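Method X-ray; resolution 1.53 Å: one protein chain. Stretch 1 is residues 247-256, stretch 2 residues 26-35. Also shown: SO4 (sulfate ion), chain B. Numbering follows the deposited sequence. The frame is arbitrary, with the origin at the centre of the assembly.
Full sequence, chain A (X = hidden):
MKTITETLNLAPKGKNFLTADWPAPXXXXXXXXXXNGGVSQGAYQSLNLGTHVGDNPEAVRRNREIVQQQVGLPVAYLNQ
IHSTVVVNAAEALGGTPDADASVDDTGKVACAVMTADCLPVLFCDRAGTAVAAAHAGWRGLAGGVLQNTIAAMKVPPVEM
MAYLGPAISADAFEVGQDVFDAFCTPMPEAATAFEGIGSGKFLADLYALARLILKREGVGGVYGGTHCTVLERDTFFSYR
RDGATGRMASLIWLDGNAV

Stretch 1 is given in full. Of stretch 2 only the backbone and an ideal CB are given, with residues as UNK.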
# COMPACT_ATOMS: atom_id res chain seq x y z
N ARG A 247 -10.33 2.15 -6.25
CA ARG A 247 -9.13 1.96 -5.46
C ARG A 247 -9.51 1.79 -4.00
O ARG A 247 -10.33 2.54 -3.48
CB ARG A 247 -8.21 3.18 -5.58
CG ARG A 247 -7.63 3.41 -6.97
CD ARG A 247 -6.59 2.36 -7.32
NE ARG A 247 -5.98 2.61 -8.63
CZ ARG A 247 -6.55 2.34 -9.80
NH1 ARG A 247 -7.76 1.79 -9.85
NH2 ARG A 247 -5.91 2.63 -10.92
N MET A 248 -8.94 0.79 -3.34
CA MET A 248 -9.20 0.63 -1.92
C MET A 248 -7.99 1.29 -1.27
O MET A 248 -7.12 1.80 -1.97
CB MET A 248 -9.32 -0.85 -1.51
CG MET A 248 -8.21 -1.76 -1.97
SD MET A 248 -8.61 -2.58 -3.52
CE MET A 248 -7.05 -3.38 -3.83
N ALA A 249 -7.93 1.30 0.05
CA ALA A 249 -6.79 1.95 0.69
C ALA A 249 -6.34 1.22 1.93
O ALA A 249 -7.10 0.47 2.54
CB ALA A 249 -7.14 3.38 1.04
N SER A 250 -5.08 1.44 2.28
CA SER A 250 -4.51 0.86 3.48
C SER A 250 -4.11 2.06 4.31
O SER A 250 -3.30 2.89 3.88
CB SER A 250 -3.30 -0.01 3.14
OG SER A 250 -3.72 -1.14 2.38
N LEU A 251 -4.71 2.16 5.50
CA LEU A 251 -4.49 3.28 6.40
C LEU A 251 -3.90 2.84 7.72
O LEU A 251 -4.14 1.73 8.19
CB LEU A 251 -5.80 4.01 6.67
CG LEU A 251 -6.61 4.57 5.49
CD1 LEU A 251 -7.35 3.44 4.80
CD2 LEU A 251 -7.60 5.60 6.01
N ILE A 252 -3.14 3.74 8.33
CA ILE A 252 -2.53 3.47 9.62
C ILE A 252 -2.42 4.78 10.39
O ILE A 252 -2.17 5.84 9.82
CB ILE A 252 -1.14 2.81 9.46
CG1 ILE A 252 -0.59 2.40 10.83
CG2 ILE A 252 -0.17 3.75 8.75
CD1 ILE A 252 0.62 1.49 10.74
N TRP A 253 -2.65 4.71 11.70
CA TRP A 253 -2.55 5.89 12.52
C TRP A 253 -2.27 5.54 13.97
O TRP A 253 -2.42 4.38 14.37
CB TRP A 253 -3.83 6.74 12.42
CG TRP A 253 -5.09 6.09 12.96
CD1 TRP A 253 -5.66 6.28 14.19
CD2 TRP A 253 -5.95 5.19 12.26
NE1 TRP A 253 -6.83 5.57 14.29
CE2 TRP A 253 -7.03 4.88 13.12
CE3 TRP A 253 -5.92 4.61 10.98
CZ2 TRP A 253 -8.07 4.03 12.74
CZ3 TRP A 253 -6.96 3.75 10.61
CH2 TRP A 253 -8.02 3.47 11.49
N LEU A 254 -1.83 6.54 14.72
CA LEU A 254 -1.56 6.38 16.14
C LEU A 254 -2.79 6.89 16.87
O LEU A 254 -3.34 7.94 16.53
CB LEU A 254 -0.34 7.22 16.54
CG LEU A 254 1.01 6.74 16.00
CD1 LEU A 254 2.04 7.85 16.16
CD2 LEU A 254 1.43 5.47 16.75
N ASP A 255 -3.23 6.12 17.86
CA ASP A 255 -4.38 6.49 18.66
C ASP A 255 -4.01 6.21 20.11
O ASP A 255 -4.34 5.15 20.65
CB ASP A 255 -5.61 5.66 18.25
CG ASP A 255 -6.77 5.83 19.21
OD1 ASP A 255 -6.92 6.92 19.78
OD2 ASP A 255 -7.54 4.86 19.38
N GLY A 256 -3.30 7.15 20.71
CA GLY A 256 -2.88 6.98 22.09
C GLY A 256 -1.59 7.72 22.39
O GLY A 256 -1.55 8.45 23.41
N UNK A 26 -1.05 -1.59 20.91
CA UNK A 26 -2.45 -1.18 21.00
C UNK A 26 -2.80 0.22 20.51
O UNK A 26 -3.97 0.49 20.22
CB UNK A 26 -2.89 -1.29 22.46
N UNK A 27 -1.82 1.10 20.41
CA UNK A 27 -2.10 2.45 19.95
C UNK A 27 -1.84 2.63 18.46
O UNK A 27 -1.91 3.74 17.93
CB UNK A 27 -1.26 3.45 20.74
N UNK A 28 -1.53 1.53 17.78
CA UNK A 28 -1.31 1.57 16.34
C UNK A 28 -2.54 0.94 15.71
O UNK A 28 -2.79 -0.26 15.85
CB UNK A 28 -0.03 0.85 15.93
N UNK A 29 -3.32 1.77 15.02
CA UNK A 29 -4.54 1.33 14.38
C UNK A 29 -4.37 1.25 12.87
O UNK A 29 -3.64 2.05 12.28
CB UNK A 29 -5.69 2.27 14.74
N UNK A 30 -5.06 0.30 12.26
CA UNK A 30 -5.01 0.15 10.81
C UNK A 30 -6.40 -0.09 10.25
O UNK A 30 -7.30 -0.57 10.93
CB UNK A 30 -4.08 -1.00 10.42
N UNK A 31 -6.56 0.25 8.98
CA UNK A 31 -7.82 0.03 8.30
C UNK A 31 -7.46 -0.36 6.88
O UNK A 31 -6.86 0.43 6.14
CB UNK A 31 -8.73 1.26 8.35
N UNK A 32 -7.78 -1.59 6.51
CA UNK A 32 -7.53 -2.11 5.18
C UNK A 32 -8.91 -2.17 4.56
O UNK A 32 -9.68 -3.09 4.84
CB UNK A 32 -6.82 -3.46 5.19
N UNK A 33 -9.25 -1.19 3.73
CA UNK A 33 -10.58 -1.18 3.13
C UNK A 33 -10.74 -2.20 2.01
O UNK A 33 -9.77 -2.65 1.41
CB UNK A 33 -10.89 0.22 2.59
N UNK A 34 -11.99 -2.58 1.77
CA UNK A 34 -12.31 -3.52 0.71
C UNK A 34 -13.13 -2.70 -0.28
O UNK A 34 -13.39 -1.52 -0.04
CB UNK A 34 -13.06 -4.75 1.22
N UNK A 35 -13.55 -3.32 -1.37
CA UNK A 35 -14.33 -2.60 -2.37
C UNK A 35 -15.77 -2.37 -1.92
O UNK A 35 -16.52 -1.63 -2.56
CB UNK A 35 -14.32 -3.37 -3.69
S SO4 B . -2.49 4.18 -10.86
O1 SO4 B . -2.31 5.06 -12.03
O2 SO4 B . -3.71 4.56 -10.14
O3 SO4 B . -2.61 2.78 -11.32
O4 SO4 B . -1.33 4.31 -9.96

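The two stretches run antiparallel, at 169° between strand directions, and the backbone alone fixes the register: 32 pairs with Ser250, 31 with Leu251, 30 with Ile252, 29 with Trp253 and 28 with Leu254. Side chains therefore alternate between the sheet face of Ser250, Ile252 and Leu254 and the face of Leu251 and Trp253.

Position 26 precedes the strand, and its ideal CB finds nothing of stretch 1 within 5.5 Å. Almost any residue would suit; it is Ala26.

At position 27 the backbone (phi/psi -96/6) has left extended geometry, yet its O accepts from Asp255 N at 2.7 Å. The ideal CB points sideways, 3.5 Å from Asp255 O and 4.1 Å from Gly256 CA, so a small or medium side chain, polar or not, would fit. The residue is Asn27. With chi1 at 65° (p), its ND2 comes 4.0 Å from Leu254 CD2 and is hydrogen-bonded elsewhere in the structure.

Position 28 lies on the Leu254 face, its ideal CB 4.9 Å from Leu254 CD2 and 5.3 Å from Ile252 CD1. Two aliphatic ends at that range favour Val, Ile or Leu. Val28 uses both branches: CG1 is 3.8 Å from Ile252 CD1, and CG2 is 4.0 Å from Leu254 CD2.

Position 29 is locked by paired hydrogen bonds, its N to Trp253 O (2.8 Å) and Trp253 N to its O (2.9 Å). The ideal CB sits 3.3 Å from Trp253 CE2, over the indole, with Asp255 beyond. A long chain with aliphatic CH groups and perhaps a positive end, such as Lys or Arg, would suit, though Met or Gln is possible. In Lys29, CB lies 3.6 Å from the centroid of the five-membered ring of Trp253, 24° off its normal, a CH-pi contact. CE passes 3.7 Å from Asp255 OD2, but the ammonium turns back within its own stretch: NZ makes a weak hydrogen bond to Ala26 O at 3.3 Å.

Position 30 returns to the Ile252 face. Its ideal CB is 3.5 Å from Leu251 O, and a beta-branched residue such as Val, Ile or Thr is reasonable. Thr30 places CG2 3.8 Å from Ile252 CG1, while OG1 is hydrogen-bonded elsewhere in the structure.

Position 31 has its ideal CB 3.8 Å from Trp253 CZ3 and 4.4 Å from Leu251 CB, an apolar setting for Leu, Ile, Val or Met. Leu31 sets its CB at the indole edge, 3.8 Å from CZ3 of Trp253.

Position 32 faces the Ser250 side, with 4.8 Å from its ideal CB to Ser250 OG; aliphatic or small polar residues could serve. Ile32 brings CD1 to 3.5 Å from Ser250 OG.

At position 33 CA-to-CB points toward stretch 1, near the backbone of Ala249, whose N is a donor. Thr or Ser would answer it. Thr33 does: Ala249 N donates to its OG1 at 2.8 Å, and CG2 lies 4.1 Å from Leu251 CD1.

Positions 34 and 35 have no stretch 1 atom within 5.5 Å of the ideal CB, leaving the choice open; they are Thr34 and Arg35.

Stretch 2 (26-35) ANVKTLITTR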
# COMPACT_ATOMS: atom_id res chain seq x y z
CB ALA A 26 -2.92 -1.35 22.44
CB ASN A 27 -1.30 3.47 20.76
CG ASN A 27 0.19 3.34 20.55
OD1 ASN A 27 0.71 2.24 20.37
ND2 ASN A 27 0.89 4.47 20.57
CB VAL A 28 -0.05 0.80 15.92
CG1 VAL A 28 0.01 0.68 14.39
CG2 VAL A 28 1.19 1.53 16.41
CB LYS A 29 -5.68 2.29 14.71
CG LYS A 29 -5.91 2.50 16.19
CD LYS A 29 -6.28 1.21 16.87
CE LYS A 29 -6.61 1.44 18.34
NZ LYS A 29 -7.02 0.18 19.00
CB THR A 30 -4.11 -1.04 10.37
OG1 THR A 30 -4.62 -2.26 10.92
CG2 THR A 30 -2.68 -0.83 10.83
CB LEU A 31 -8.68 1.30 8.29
CG LEU A 31 -10.10 1.09 7.75
CD1 LEU A 31 -10.90 0.25 8.73
CD2 LEU A 31 -10.78 2.44 7.53
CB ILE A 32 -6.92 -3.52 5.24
CG1 ILE A 32 -5.62 -3.49 6.05
CG2 ILE A 32 -6.68 -4.05 3.83
CD1 ILE A 32 -4.55 -2.57 5.48
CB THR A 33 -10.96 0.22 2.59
OG1 THR A 33 -10.24 0.49 1.39
CG2 THR A 33 -10.62 1.29 3.62
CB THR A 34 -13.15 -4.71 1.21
OG1 THR A 34 -14.44 -4.25 1.63
CG2 THR A 34 -12.45 -5.41 2.37
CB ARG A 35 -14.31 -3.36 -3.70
CG ARG A 35 -15.08 -4.67 -3.68
CD ARG A 35 -15.01 -5.36 -5.03
NE ARG A 35 -15.50 -4.49 -6.09
CZ ARG A 35 -15.45 -4.78 -7.39
NH1 ARG A 35 -14.93 -5.93 -7.80
NH2 ARG A 35 -15.92 -3.91 -8.27
O HOH W 1 -7.01 -2.25 1.12
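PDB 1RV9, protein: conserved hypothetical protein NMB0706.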